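PDB 1OJQ: ADP-ribosyltransferase from Staphylococcus aureus, which catalyses NAD(+)-dependent mono-ADP-ribosylation of proteins and, as a C3-type exoenzyme, probably modifies Rho GTPases of the host cell. Local coordinates for residues T3-D8 with Y82-L87; S73-P78 with K163-D168; G135-Q140 with R185-A190; T139-G144 with Q179-P184. All blocks are in the same frame, centred on the assembly; numbering follows the deposited sequence. Where two conformers were deposited one is given.

How the contacts relate
From the N terminus, contact 1 closes the first long loop: after a run of four helices, strand 81-87 returns to residues 3-8. Contact 2 starts inside that loop, at the exit of helix 59-73, and joins it to residues 163-168, so contacts 1 and 2 cross. Contacts 3 and 4 open after contact 1 has closed, from the same stretch; contact 4 returns to it first, at 179-184, before contact 3 at 185-190. Contact 2 crosses both. Contact 1 ties the tail before helix 9-23 to the five-stranded sheet, contact 2 ties the loop after helix 59-73 to the three-stranded sheet, within which contact 4 pairs two strands, and contact 3 connects the two sheets.

Contact 1. Residues T3-D8 with Y82-L87; sequences TKNFTD and YVYRLL
Backbone hydrogen bonding sets the basic alignment of residues 3-8 beside the start of strand 81-87. Tyr82 N donates to Lys4 O at 3.0 Å, approaching nearly along the C=O axis with an N-H...O angle of 162°. Tyr82 is held a second time, through a water that accepts from Phe6 N and donates to Tyr82 O at 2.7 Å, spanning a gap that widens as the N-terminal segment turns off toward its helix.

The side-chain polar contact belongs to Asn5. Its CG stands anti to the backbone N (chi1 -172°), which swings the amide across to Tyr84, where ND2 donates to the phenol OH at only 2.6 Å. The hydroxyl lies close to the amide plane, and ND2 comes in at the edge of the Tyr84 ring, the two planes turned 61° apart. On its way the same ND2 passes 3.3 Å from Tyr82 CB.

Thr3 adds van der Waals packing: its methyl CG2, anti to the backbone N, rests 3.7 Å from Tyr82 CD1 and about as near CE1. The Thr3 hydroxyl looks instead to Ser80, its hydrogen-bond partner.

This surface contact fastens the N-terminal tail along one end of an outermost strand of the five-stranded sheet. Tyr82 also meets Lys155 of strand 152-158 in a cation-pi contact, Phe6 turns its ring to Trp15 of helix 9-23, and Asp8 caps that helix through Glu11 N.

Contact 2. Residues S73-P78 with K163-D168; sequences SKSVTP and KAAYID
A single backbone bridge, Val76 with Lys163, joins two irregular pieces of chain here: the loop that leaves helix 59-73 and the turn running into the short strand 165-166. The touching parts cross at nearly a right angle, 89° apart, so the pairing does not extend into a longer strand.

Ser75 does most of the work, holding both polar backbone atoms of Ala164. Its carbonyl O accepts from Ala164 N at 3.0 Å along an almost straight N-H...O line, with the donor standing above the carbonyl plane. Its side chain has chi1 of 48°, which tucks OG between the backbone N and the carbonyl carbon, and from there OG donates to Ala164 O over a short 2.6 Å, in the carbonyl plane and on a lone pair. Lys163 adds a CA-H...O contact to the same Ser75 O.

Apolar touches flank this core. Thr77 CG2 meets the methyl CB of Ala164 at 3.8 Å, while Thr77 OG1 turns to Pro159 O. The aliphatic part of Lys163 runs against Ser73, with CE 3.8 Å from Ser73 CB; the chain bends only at its last torsion, and NZ bonds to Lys212 O at the C terminus.

Buried Ser75 OG also accepts from a water, and that water takes the N-H of Tyr166, 2.8 Å from Tyr166 N. One hydroxyl therefore both gives and receives. Ser75 O and Ala164 O, two acceptors 3.1 Å apart, each have their own donor, Ala164 N and Ser75 OG, which probably eases their repulsion.

Contact 3. Residues G135-Q140 with R185-A190; sequences GYSSTQ and RGTEYA
Tyr136 and Arg185 bring the two backbones closest, CA to CA 4.0 Å, where the chain is about to enter strand 137-140 on one side and strand 187-196 on the other. Gly135 O is the focus: it receives a CA-H...O contact from Arg185 CA at 3.1 Å and a weak, long hydrogen bond from Gly186 N. A water completes the junction, donating to Gly135 O and accepting from Ser137 OG at 2.7 Å and from Thr187 N. Gly186 bends the chain at positive phi (82°).

The side chains of Tyr136 and Arg185 run side by side in the same direction. Arg185 CB sits over the centre of the Tyr136 ring, 4.0 Å from the centroid, in a CH-pi contact. Beyond it the extended arginine follows the ring, so that CD lies 3.7 Å from Tyr136 OH. Both side chains meet Asp69 of helix 59-73: the phenol OH hydrogen-bonds OD1, and Arg185 NE forms a salt bridge with OD2; NH1 goes on to Gly52 O.

This buried corner links the two sheets of the ADP-ribosyltransferase fold beside NAD(+)-binding Glu133, whose carboxylate accepts from Gly135 N.

Contact 4. Residues T139-G144 with Q179-P184; sequences TQLVSG and QEVLLP
With chi1 at 71°, Thr139 puts OG1 between its backbone N and carbonyl carbon, so hydroxyl and N-H both face Val181 O. This is the antiparallel pairing of strands 137-140 and 180-183 in the three-stranded sheet of the ADP-ribosyltransferase fold.

Thr139 and Val181 form the hydrogen-bonded pair: Thr139 N reaches Val181 O at 3.0 Å, and Val181 N returns a bond to Thr139 O at 2.9 Å. Gln140 and Glu180 follow as a non-hydrogen-bonded pair, their CA atoms 4.3 Å apart. Past it, where the first strand has ended, Leu141 N still donates to Gln179 O at 2.9 Å, in the carbonyl plane. Gln179 itself has left-handed backbone angles (54/41°) at the turn into strand 180-183.

Gln140 and Glu180 share one face of the sheet, and both bind NAD(+). Glu180 CG, anti to the backbone N, lies against Thr139 O, while the carboxylate extends onward to a weak hydrogen bond with Ser138 OG. Thr139 and Val181 lie on the other face. Near them Leu141 CG packs on Val181 CG2 at 3.9 Å, with Ala12 and Trp15 of helix 9-23 also touching the leucine, and Thr139 CG2 crosses Leu183 at about a right angle, 3.7 Å from CD1.

Two donors from one residue therefore grip buried Val181 O: Thr139 N nearly along the C=O axis, and Thr139 OG1, 2.9 Å away, from above the carbonyl plane.

Contact 1. Residues T3-D8 with Y82-L87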
loop_
_atom_site.group_PDB
_atom_site.type_symbol
_atom_site.label_atom_id
_atom_site.label_comp_id
_atom_site.label_asym_id
_atom_site.label_seq_id
_atom_site.Cartn_x
_atom_site.Cartn_y
_atom_site.Cartn_z
ATOM N N THR A 3 -11.693 -6.841 12.869
ATOM C CA THR A 3 -10.875 -6.527 11.699
ATOM C C THR A 3 -10.783 -7.754 10.826
ATOM O O THR A 3 -10.633 -8.866 11.354
ATOM C CB THR A 3 -9.487 -6.072 12.184
ATOM O OG1 THR A 3 -9.722 -4.853 12.926
ATOM C CG2 THR A 3 -8.496 -5.782 11.069
ATOM N N LYS A 4 -10.876 -7.589 9.514
ATOM C CA LYS A 4 -10.726 -8.715 8.594
ATOM C C LYS A 4 -9.262 -8.909 8.229
ATOM O O LYS A 4 -8.497 -7.941 8.146
ATOM C CB LYS A 4 -11.510 -8.473 7.300
ATOM C CG LYS A 4 -12.965 -8.089 7.499
ATOM C CD LYS A 4 -13.861 -9.288 7.681
ATOM C CE LYS A 4 -14.095 -10.126 6.445
ATOM N NZ LYS A 4 -14.539 -11.518 6.754
ATOM N N ASN A 5 -8.870 -10.151 7.990
ATOM C CA ASN A 5 -7.526 -10.438 7.507
ATOM C C ASN A 5 -7.622 -11.644 6.579
ATOM O O ASN A 5 -8.043 -12.683 7.088
ATOM C CB ASN A 5 -6.583 -10.712 8.667
ATOM C CG ASN A 5 -5.144 -10.826 8.186
ATOM O OD1 ASN A 5 -4.574 -11.914 8.290
ATOM N ND2 ASN A 5 -4.559 -9.777 7.642
ATOM N N PHE A 6 -7.274 -11.507 5.307
ATOM C CA PHE A 6 -7.498 -12.547 4.316
ATOM C C PHE A 6 -6.256 -13.356 3.982
ATOM O O PHE A 6 -5.205 -12.772 3.694
ATOM C CB PHE A 6 -8.028 -11.933 2.998
ATOM C CG PHE A 6 -9.423 -11.348 3.202
ATOM C CD1 PHE A 6 -10.546 -12.166 3.175
ATOM C CD2 PHE A 6 -9.583 -9.992 3.426
ATOM C CE1 PHE A 6 -11.804 -11.619 3.371
ATOM C CE2 PHE A 6 -10.843 -9.442 3.618
ATOM C CZ PHE A 6 -11.956 -10.257 3.591
ATOM N N THR A 7 -6.423 -14.677 3.983
ATOM C CA THR A 7 -5.397 -15.554 3.433
ATOM C C THR A 7 -5.938 -16.388 2.265
ATOM O O THR A 7 -5.167 -16.966 1.492
ATOM C CB THR A 7 -4.811 -16.518 4.480
ATOM O OG1 THR A 7 -5.861 -17.319 5.049
ATOM C CG2 THR A 7 -4.171 -15.729 5.608
ATOM N N ASP A 8 -7.244 -16.446 2.153
ATOM C CA ASP A 8 -7.926 -17.240 1.123
ATOM C C ASP A 8 -8.343 -16.351 -0.048
ATOM O O ASP A 8 -9.149 -15.433 0.193
ATOM C CB ASP A 8 -9.164 -17.896 1.716
ATOM C CG ASP A 8 -9.901 -18.730 0.679
ATOM O OD1 ASP A 8 -9.545 -19.921 0.542
ATOM O OD2 ASP A 8 -10.811 -18.184 0.025
ATOM N N TYR A 82 -6.972 -5.563 7.255
ATOM C CA TYR A 82 -5.554 -5.385 6.936
ATOM C C TYR A 82 -5.297 -5.506 5.434
ATOM O O TYR A 82 -5.827 -6.396 4.777
ATOM C CB TYR A 82 -4.659 -6.436 7.608
ATOM C CG TYR A 82 -4.352 -6.095 9.056
ATOM C CD1 TYR A 82 -5.032 -6.720 10.087
ATOM C CD2 TYR A 82 -3.382 -5.140 9.349
ATOM C CE1 TYR A 82 -4.741 -6.394 11.402
ATOM C CE2 TYR A 82 -3.083 -4.805 10.660
ATOM C CZ TYR A 82 -3.777 -5.448 11.665
ATOM O OH TYR A 82 -3.486 -5.123 12.970
ATOM N N VAL A 83 -4.459 -4.621 4.910
ATOM C CA VAL A 83 -3.952 -4.808 3.544
ATOM C C VAL A 83 -2.425 -4.809 3.638
ATOM O O VAL A 83 -1.884 -4.349 4.658
ATOM C CB VAL A 83 -4.429 -3.729 2.570
ATOM C CG1 VAL A 83 -5.944 -3.875 2.409
ATOM C CG2 VAL A 83 -4.092 -2.315 3.006
ATOM N N TYR A 84 -1.774 -5.288 2.585
ATOM C CA TYR A 84 -0.340 -5.494 2.602
ATOM C C TYR A 84 0.360 -4.849 1.421
ATOM O O TYR A 84 -0.202 -4.696 0.337
ATOM C CB TYR A 84 -0.075 -7.007 2.565
ATOM C CG TYR A 84 -0.638 -7.686 3.798
ATOM C CD1 TYR A 84 -1.952 -8.129 3.879
ATOM C CD2 TYR A 84 0.189 -7.881 4.896
ATOM C CE1 TYR A 84 -2.420 -8.748 5.034
ATOM C CE2 TYR A 84 -0.266 -8.491 6.045
ATOM C CZ TYR A 84 -1.575 -8.928 6.101
ATOM O OH TYR A 84 -2.001 -9.518 7.267
ATOM N N ARG A 85 1.619 -4.486 1.649
ATOM C CA ARG A 85 2.433 -3.942 0.558
ATOM C C ARG A 85 3.818 -4.556 0.672
ATOM O O ARG A 85 4.464 -4.377 1.721
ATOM C CB ARG A 85 2.503 -2.428 0.649
ATOM C CG ARG A 85 3.052 -1.787 -0.619
ATOM N N LEU A 86 4.241 -5.264 -0.358
ATOM C CA LEU A 86 5.528 -5.975 -0.322
ATOM C C LEU A 86 6.571 -5.003 -0.870
ATOM O O LEU A 86 6.357 -4.393 -1.920
ATOM C CB LEU A 86 5.465 -7.279 -1.091
ATOM C CG LEU A 86 4.665 -8.444 -0.506
ATOM C CD1 LEU A 86 4.862 -9.698 -1.350
ATOM C CD2 LEU A 86 5.060 -8.752 0.931
ATOM N N LEU A 87 7.684 -4.819 -0.168
ATOM C CA LEU A 87 8.617 -3.761 -0.525
ATOM C C LEU A 87 10.056 -4.264 -0.583
ATOM O O LEU A 87 10.405 -5.180 0.153
ATOM C CB LEU A 87 8.559 -2.626 0.516
ATOM C CG LEU A 87 7.180 -1.969 0.665
ATOM C CD1 LEU A 87 7.044 -1.258 1.999
ATOM C CD2 LEU A 87 6.947 -1.017 -0.511
HETATM O O HOH W 1 -6.232 -9.009 4.468
#

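Contact 2. Residues S73-P78 with K163-D168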
loop_
_atom_site.group_PDB
_atom_site.type_symbol
_atom_site.label_atom_id
_atom_site.label_comp_id
_atom_site.label_asym_id
_atom_site.label_seq_id
_atom_site.Cartn_x
_atom_site.Cartn_y
_atom_site.Cartn_z
ATOM N N SER A 73 -12.998 7.452 -3.976
ATOM C CA SER A 73 -13.962 7.957 -2.992
ATOM C C SER A 73 -15.309 7.268 -3.127
ATOM O O SER A 73 -16.150 7.409 -2.240
ATOM C CB SER A 73 -14.125 9.481 -3.161
ATOM O OG SER A 73 -15.015 9.785 -4.249
ATOM N N LYS A 74 -15.535 6.545 -4.230
ATOM C CA LYS A 74 -16.829 5.902 -4.458
ATOM C C LYS A 74 -17.051 4.662 -3.603
ATOM O O LYS A 74 -18.173 4.145 -3.547
ATOM C CB LYS A 74 -17.026 5.542 -5.946
ATOM C CG LYS A 74 -17.311 6.821 -6.740
ATOM C CD LYS A 74 -17.595 6.508 -8.202
ATOM C CE LYS A 74 -17.871 7.783 -8.992
ATOM N NZ LYS A 74 -18.247 7.427 -10.405
ATOM N N SER A 75 -15.995 4.180 -2.948
ATOM C CA SER A 75 -16.214 3.065 -2.027
ATOM C C SER A 75 -15.414 3.284 -0.743
ATOM O O SER A 75 -14.317 3.848 -0.734
ATOM C CB SER A 75 -15.866 1.696 -2.612
ATOM O OG SER A 75 -14.593 1.682 -3.238
ATOM N N VAL A 76 -16.017 2.797 0.334
ATOM C CA VAL A 76 -15.329 2.774 1.621
ATOM C C VAL A 76 -15.269 1.347 2.120
ATOM O O VAL A 76 -16.035 0.460 1.737
ATOM C CB VAL A 76 -15.999 3.671 2.678
ATOM C CG1 VAL A 76 -15.971 5.120 2.209
ATOM C CG2 VAL A 76 -17.418 3.209 2.988
ATOM N N THR A 77 -14.317 1.077 3.013
ATOM C CA THR A 77 -14.250 -0.283 3.536
ATOM C C THR A 77 -15.462 -0.633 4.395
ATOM O O THR A 77 -15.806 0.124 5.301
ATOM C CB THR A 77 -12.972 -0.471 4.390
ATOM O OG1 THR A 77 -12.969 0.543 5.406
ATOM C CG2 THR A 77 -11.715 -0.275 3.546
ATOM N N PRO A 78 -16.115 -1.750 4.121
ATOM C CA PRO A 78 -17.274 -2.139 4.943
ATOM C C PRO A 78 -16.877 -2.756 6.273
ATOM O O PRO A 78 -17.725 -2.956 7.146
ATOM C CB PRO A 78 -17.944 -3.195 4.049
ATOM C CG PRO A 78 -16.774 -3.871 3.388
ATOM C CD PRO A 78 -15.858 -2.722 3.040
ATOM N N LYS A 163 -11.848 5.536 2.825
ATOM C CA LYS A 163 -11.913 5.429 1.363
ATOM C C LYS A 163 -10.954 4.355 0.873
ATOM O O LYS A 163 -9.786 4.343 1.274
ATOM C CB LYS A 163 -11.564 6.763 0.714
ATOM C CG LYS A 163 -12.621 7.844 0.919
ATOM C CD LYS A 163 -12.195 9.141 0.246
ATOM C CE LYS A 163 -13.203 10.250 0.476
ATOM N NZ LYS A 163 -13.498 10.460 1.928
ATOM N N ALA A 164 -11.422 3.470 0.011
ATOM C CA ALA A 164 -10.546 2.430 -0.549
ATOM C C ALA A 164 -11.198 1.805 -1.781
ATOM O O ALA A 164 -12.410 1.574 -1.759
ATOM C CB ALA A 164 -10.273 1.363 0.495
ATOM N N ALA A 165 -10.442 1.542 -2.826
ATOM C CA ALA A 165 -11.005 0.906 -4.018
ATOM C C ALA A 165 -10.470 -0.521 -4.147
ATOM O O ALA A 165 -9.258 -0.722 -4.153
ATOM C CB ALA A 165 -10.649 1.619 -5.317
ATOM N N TYR A 166 -11.377 -1.489 -4.258
ATOM C CA TYR A 166 -10.882 -2.827 -4.584
ATOM C C TYR A 166 -10.871 -2.958 -6.101
ATOM O O TYR A 166 -11.937 -2.743 -6.680
ATOM C CB TYR A 166 -11.751 -3.927 -3.999
ATOM C CG TYR A 166 -11.385 -5.346 -4.386
ATOM C CD1 TYR A 166 -10.325 -6.010 -3.764
ATOM C CD2 TYR A 166 -12.095 -6.036 -5.364
ATOM C CE1 TYR A 166 -10.014 -7.313 -4.130
ATOM C CE2 TYR A 166 -11.790 -7.341 -5.719
ATOM C CZ TYR A 166 -10.733 -7.985 -5.096
ATOM O OH TYR A 166 -10.400 -9.276 -5.435
ATOM N N ILE A 167 -9.709 -3.301 -6.656
ATOM C CA ILE A 167 -9.637 -3.222 -8.102
ATOM C C ILE A 167 -9.274 -4.532 -8.771
ATOM O O ILE A 167 -8.894 -4.498 -9.949
ATOM C CB ILE A 167 -8.634 -2.109 -8.494
ATOM C CG1 ILE A 167 -7.183 -2.437 -8.150
ATOM C CG2 ILE A 167 -9.058 -0.776 -7.872
ATOM C CD1 ILE A 167 -6.213 -1.384 -8.676
ATOM N N ASP A 168 -9.384 -5.676 -8.105
ATOM C CA ASP A 168 -8.984 -6.915 -8.762
ATOM C C ASP A 168 -10.143 -7.506 -9.568
ATOM O O ASP A 168 -10.742 -8.502 -9.171
ATOM C CB ASP A 168 -8.459 -7.927 -7.738
ATOM C CG ASP A 168 -7.606 -8.991 -8.388
ATOM O OD1 ASP A 168 -7.368 -8.914 -9.615
ATOM O OD2 ASP A 168 -7.138 -9.918 -7.687
HETATM O O HOH W 2 -13.975 -0.749 -4.941
#

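Contact 3. Residues G135-Q140 with R185-A190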
loop_
_atom_site.group_PDB
_atom_site.type_symbol
_atom_site.label_atom_id
_atom_site.label_comp_id
_atom_site.label_asym_id
_atom_site.label_seq_id
_atom_site.Cartn_x
_atom_site.Cartn_y
_atom_site.Cartn_z
ATOM N N GLY A 135 1.786 10.229 -3.281
ATOM C CA GLY A 135 1.116 9.592 -4.410
ATOM C C GLY A 135 -0.019 8.722 -3.870
ATOM O O GLY A 135 -0.362 8.848 -2.699
ATOM N N TYR A 136 -0.566 7.888 -4.739
ATOM C CA TYR A 136 -1.550 6.882 -4.331
ATOM C C TYR A 136 -0.834 5.704 -3.683
ATOM O O TYR A 136 0.376 5.556 -3.857
ATOM C CB TYR A 136 -2.391 6.413 -5.536
ATOM C CG TYR A 136 -3.217 7.583 -6.059
ATOM C CD1 TYR A 136 -4.488 7.872 -5.590
ATOM C CD2 TYR A 136 -2.677 8.393 -7.059
ATOM C CE1 TYR A 136 -5.224 8.952 -6.093
ATOM C CE2 TYR A 136 -3.388 9.467 -7.553
ATOM C CZ TYR A 136 -4.651 9.744 -7.071
ATOM O OH TYR A 136 -5.325 10.821 -7.599
ATOM N N SER A 137 -1.542 4.853 -2.932
ATOM C CA SER A 137 -0.867 3.703 -2.326
ATOM C C SER A 137 -1.495 2.407 -2.832
ATOM O O SER A 137 -2.711 2.190 -2.679
ATOM C CB SER A 137 -0.998 3.746 -0.810
ATOM O OG SER A 137 -0.303 4.849 -0.246
ATOM N N SER A 138 -0.670 1.565 -3.425
ATOM C CA SER A 138 -1.130 0.277 -3.935
ATOM C C SER A 138 -0.869 -0.804 -2.895
ATOM O O SER A 138 0.271 -0.928 -2.469
ATOM C CB SER A 138 -0.408 -0.069 -5.240
ATOM O OG SER A 138 -0.654 0.968 -6.191
ATOM N N THR A 139 -1.879 -1.554 -2.502
ATOM C CA THR A 139 -1.788 -2.541 -1.438
ATOM C C THR A 139 -2.541 -3.782 -1.886
ATOM O O THR A 139 -3.146 -3.728 -2.964
ATOM C CB THR A 139 -2.408 -2.046 -0.112
ATOM O OG1 THR A 139 -3.846 -1.990 -0.245
ATOM C CG2 THR A 139 -1.942 -0.633 0.218
ATOM N N GLN A 140 -2.508 -4.852 -1.103
ATOM C CA GLN A 140 -3.267 -6.046 -1.466
ATOM C C GLN A 140 -3.898 -6.692 -0.236
ATOM O O GLN A 140 -3.388 -6.646 0.891
ATOM C CB GLN A 140 -2.419 -7.048 -2.247
ATOM C CG GLN A 140 -1.148 -7.572 -1.653
ATOM C CD GLN A 140 -0.272 -8.375 -2.600
ATOM O OE1 GLN A 140 -0.683 -8.861 -3.660
ATOM N NE2 GLN A 140 0.990 -8.551 -2.216
ATOM N N ARG A 185 -4.502 9.146 -2.406
ATOM C CA ARG A 185 -3.250 9.887 -2.281
ATOM C C ARG A 185 -3.222 10.554 -0.912
ATOM O O ARG A 185 -4.242 10.953 -0.364
ATOM C CB ARG A 185 -3.082 10.890 -3.410
ATOM C CG ARG A 185 -4.135 12.010 -3.429
ATOM C CD ARG A 185 -3.972 12.781 -4.738
ATOM N NE ARG A 185 -4.899 13.896 -4.852
ATOM C CZ ARG A 185 -4.585 15.146 -4.548
ATOM N NH1 ARG A 185 -3.357 15.423 -4.107
ATOM N NH2 ARG A 185 -5.476 16.117 -4.676
ATOM N N GLY A 186 -2.020 10.656 -0.341
ATOM C CA GLY A 186 -1.893 11.342 0.937
ATOM C C GLY A 186 -2.251 10.438 2.109
ATOM O O GLY A 186 -2.582 10.899 3.207
ATOM N N THR A 187 -2.178 9.130 1.878
ATOM C CA THR A 187 -2.395 8.159 2.945
ATOM C C THR A 187 -1.310 8.313 4.003
ATOM O O THR A 187 -0.133 8.442 3.696
ATOM C CB THR A 187 -2.441 6.719 2.387
ATOM O OG1 THR A 187 -3.699 6.514 1.708
ATOM C CG2 THR A 187 -2.387 5.679 3.492
ATOM N N GLU A 188 -1.740 8.286 5.267
ATOM C CA GLU A 188 -0.798 8.317 6.373
ATOM C C GLU A 188 -0.945 7.070 7.227
ATOM O O GLU A 188 -2.086 6.663 7.470
ATOM C CB GLU A 188 -1.052 9.525 7.282
ATOM C CG GLU A 188 -0.948 10.848 6.535
ATOM C CD GLU A 188 -1.445 11.974 7.445
ATOM O OE1 GLU A 188 -2.672 12.022 7.694
ATOM O OE2 GLU A 188 -0.574 12.759 7.868
ATOM N N TYR A 189 0.178 6.525 7.684
ATOM C CA TYR A 189 0.102 5.371 8.583
ATOM C C TYR A 189 1.081 5.587 9.736
ATOM O O TYR A 189 2.153 6.155 9.500
ATOM C CB TYR A 189 0.387 4.058 7.869
ATOM C CG TYR A 189 1.664 3.995 7.066
ATOM C CD1 TYR A 189 2.828 3.465 7.622
ATOM C CD2 TYR A 189 1.690 4.468 5.759
ATOM C CE1 TYR A 189 3.997 3.408 6.875
ATOM C CE2 TYR A 189 2.859 4.413 5.013
ATOM C CZ TYR A 189 3.998 3.881 5.590
ATOM O OH TYR A 189 5.168 3.826 4.856
ATOM N N ALA A 190 0.636 5.160 10.910
ATOM C CA ALA A 190 1.385 5.235 12.151
ATOM C C ALA A 190 1.914 3.840 12.496
ATOM O O ALA A 190 1.132 2.925 12.711
ATOM C CB ALA A 190 0.560 5.775 13.303
HETATM O O HOH W 3 -1.390 7.250 -0.641
#

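Contact 4. Residues T139-G144 with Q179-P184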
loop_
_atom_site.group_PDB
_atom_site.type_symbol
_atom_site.label_atom_id
_atom_site.label_comp_id
_atom_site.label_asym_id
_atom_site.label_seq_id
_atom_site.Cartn_x
_atom_site.Cartn_y
_atom_site.Cartn_z
ATOM N N THR A 139 -1.879 -1.554 -2.502
ATOM C CA THR A 139 -1.788 -2.541 -1.438
ATOM C C THR A 139 -2.541 -3.782 -1.886
ATOM O O THR A 139 -3.146 -3.728 -2.964
ATOM C CB THR A 139 -2.408 -2.046 -0.112
ATOM O OG1 THR A 139 -3.846 -1.990 -0.245
ATOM C CG2 THR A 139 -1.942 -0.633 0.218
ATOM N N GLN A 140 -2.508 -4.852 -1.103
ATOM C CA GLN A 140 -3.267 -6.046 -1.466
ATOM C C GLN A 140 -3.898 -6.692 -0.236
ATOM O O GLN A 140 -3.388 -6.646 0.891
ATOM C CB GLN A 140 -2.419 -7.048 -2.247
ATOM C CG GLN A 140 -1.148 -7.572 -1.653
ATOM C CD GLN A 140 -0.272 -8.375 -2.600
ATOM O OE1 GLN A 140 -0.683 -8.861 -3.660
ATOM N NE2 GLN A 140 0.990 -8.551 -2.216
ATOM N N LEU A 141 -5.046 -7.333 -0.483
ATOM C CA LEU A 141 -5.725 -8.025 0.619
ATOM C C LEU A 141 -5.035 -9.311 1.039
ATOM O O LEU A 141 -5.094 -9.711 2.204
ATOM C CB LEU A 141 -7.164 -8.416 0.244
ATOM C CG LEU A 141 -8.251 -7.356 0.334
ATOM C CD1 LEU A 141 -9.560 -7.940 -0.212
ATOM C CD2 LEU A 141 -8.426 -6.822 1.753
ATOM N N VAL A 142 -4.402 -9.996 0.095
ATOM C CA VAL A 142 -3.668 -11.239 0.367
ATOM C C VAL A 142 -2.185 -11.003 0.102
ATOM O O VAL A 142 -1.768 -10.715 -1.024
ATOM C CB VAL A 142 -4.174 -12.411 -0.478
ATOM C CG1 VAL A 142 -3.420 -13.699 -0.172
ATOM C CG2 VAL A 142 -5.672 -12.611 -0.238
ATOM N N SER A 143 -1.388 -11.099 1.167
ATOM C CA SER A 143 0.014 -10.726 1.031
ATOM C C SER A 143 0.697 -11.621 0.004
ATOM O O SER A 143 0.595 -12.846 0.139
ATOM C CB SER A 143 0.732 -10.841 2.381
ATOM O OG SER A 143 2.101 -10.494 2.204
ATOM N N GLY A 144 1.366 -11.064 -0.989
ATOM C CA GLY A 144 2.108 -11.796 -2.000
ATOM C C GLY A 144 1.296 -12.429 -3.104
ATOM O O GLY A 144 1.768 -13.220 -3.933
ATOM N N GLN A 179 -5.138 -9.114 -5.934
ATOM C CA GLN A 179 -6.056 -8.729 -4.860
ATOM C C GLN A 179 -5.839 -7.274 -4.464
ATOM O O GLN A 179 -5.854 -6.939 -3.282
ATOM C CB GLN A 179 -5.861 -9.673 -3.661
ATOM C CG GLN A 179 -6.328 -11.093 -3.977
ATOM C CD GLN A 179 -7.829 -11.216 -4.167
ATOM O OE1 GLN A 179 -8.266 -12.238 -4.729
ATOM N NE2 GLN A 179 -8.646 -10.283 -3.727
ATOM N N GLU A 180 -5.624 -6.406 -5.447
ATOM C CA GLU A 180 -5.210 -5.042 -5.154
ATOM C C GLU A 180 -6.314 -4.175 -4.576
ATOM O O GLU A 180 -7.448 -4.129 -5.018
ATOM C CB GLU A 180 -4.634 -4.361 -6.419
ATOM C CG GLU A 180 -4.096 -2.956 -6.060
ATOM C CD GLU A 180 -3.240 -2.335 -7.140
ATOM O OE1 GLU A 180 -2.912 -3.008 -8.145
ATOM O OE2 GLU A 180 -2.878 -1.138 -6.981
ATOM N N VAL A 181 -5.927 -3.433 -3.535
ATOM C CA VAL A 181 -6.747 -2.360 -2.971
ATOM C C VAL A 181 -6.004 -1.050 -3.201
ATOM O O VAL A 181 -4.821 -0.979 -2.823
ATOM C CB VAL A 181 -7.016 -2.580 -1.473
ATOM C CG1 VAL A 181 -7.630 -1.363 -0.813
ATOM C CG2 VAL A 181 -7.908 -3.817 -1.340
ATOM N N LEU A 182 -6.626 -0.065 -3.815
ATOM C CA LEU A 182 -5.981 1.224 -4.080
ATOM C C LEU A 182 -6.407 2.236 -3.031
ATOM O O LEU A 182 -7.612 2.434 -2.871
ATOM C CB LEU A 182 -6.354 1.650 -5.502
ATOM C CG LEU A 182 -5.548 2.803 -6.097
ATOM C CD1 LEU A 182 -4.069 2.445 -6.161
ATOM C CD2 LEU A 182 -6.125 3.174 -7.456
ATOM N N LEU A 183 -5.491 2.868 -2.312
ATOM C CA LEU A 183 -5.815 3.872 -1.298
ATOM C C LEU A 183 -5.600 5.292 -1.800
ATOM O O LEU A 183 -4.770 5.526 -2.687
ATOM C CB LEU A 183 -4.963 3.640 -0.029
ATOM C CG LEU A 183 -4.981 2.206 0.536
ATOM C CD1 LEU A 183 -4.045 2.075 1.734
ATOM C CD2 LEU A 183 -6.411 1.824 0.873
ATOM N N PRO A 184 -6.320 6.265 -1.256
ATOM C CA PRO A 184 -6.202 7.653 -1.648
ATOM C C PRO A 184 -4.772 8.174 -1.552
ATOM O O PRO A 184 -3.975 7.736 -0.723
ATOM C CB PRO A 184 -6.999 8.405 -0.568
ATOM C CG PRO A 184 -7.987 7.409 -0.081
ATOM C CD PRO A 184 -7.337 6.062 -0.209
#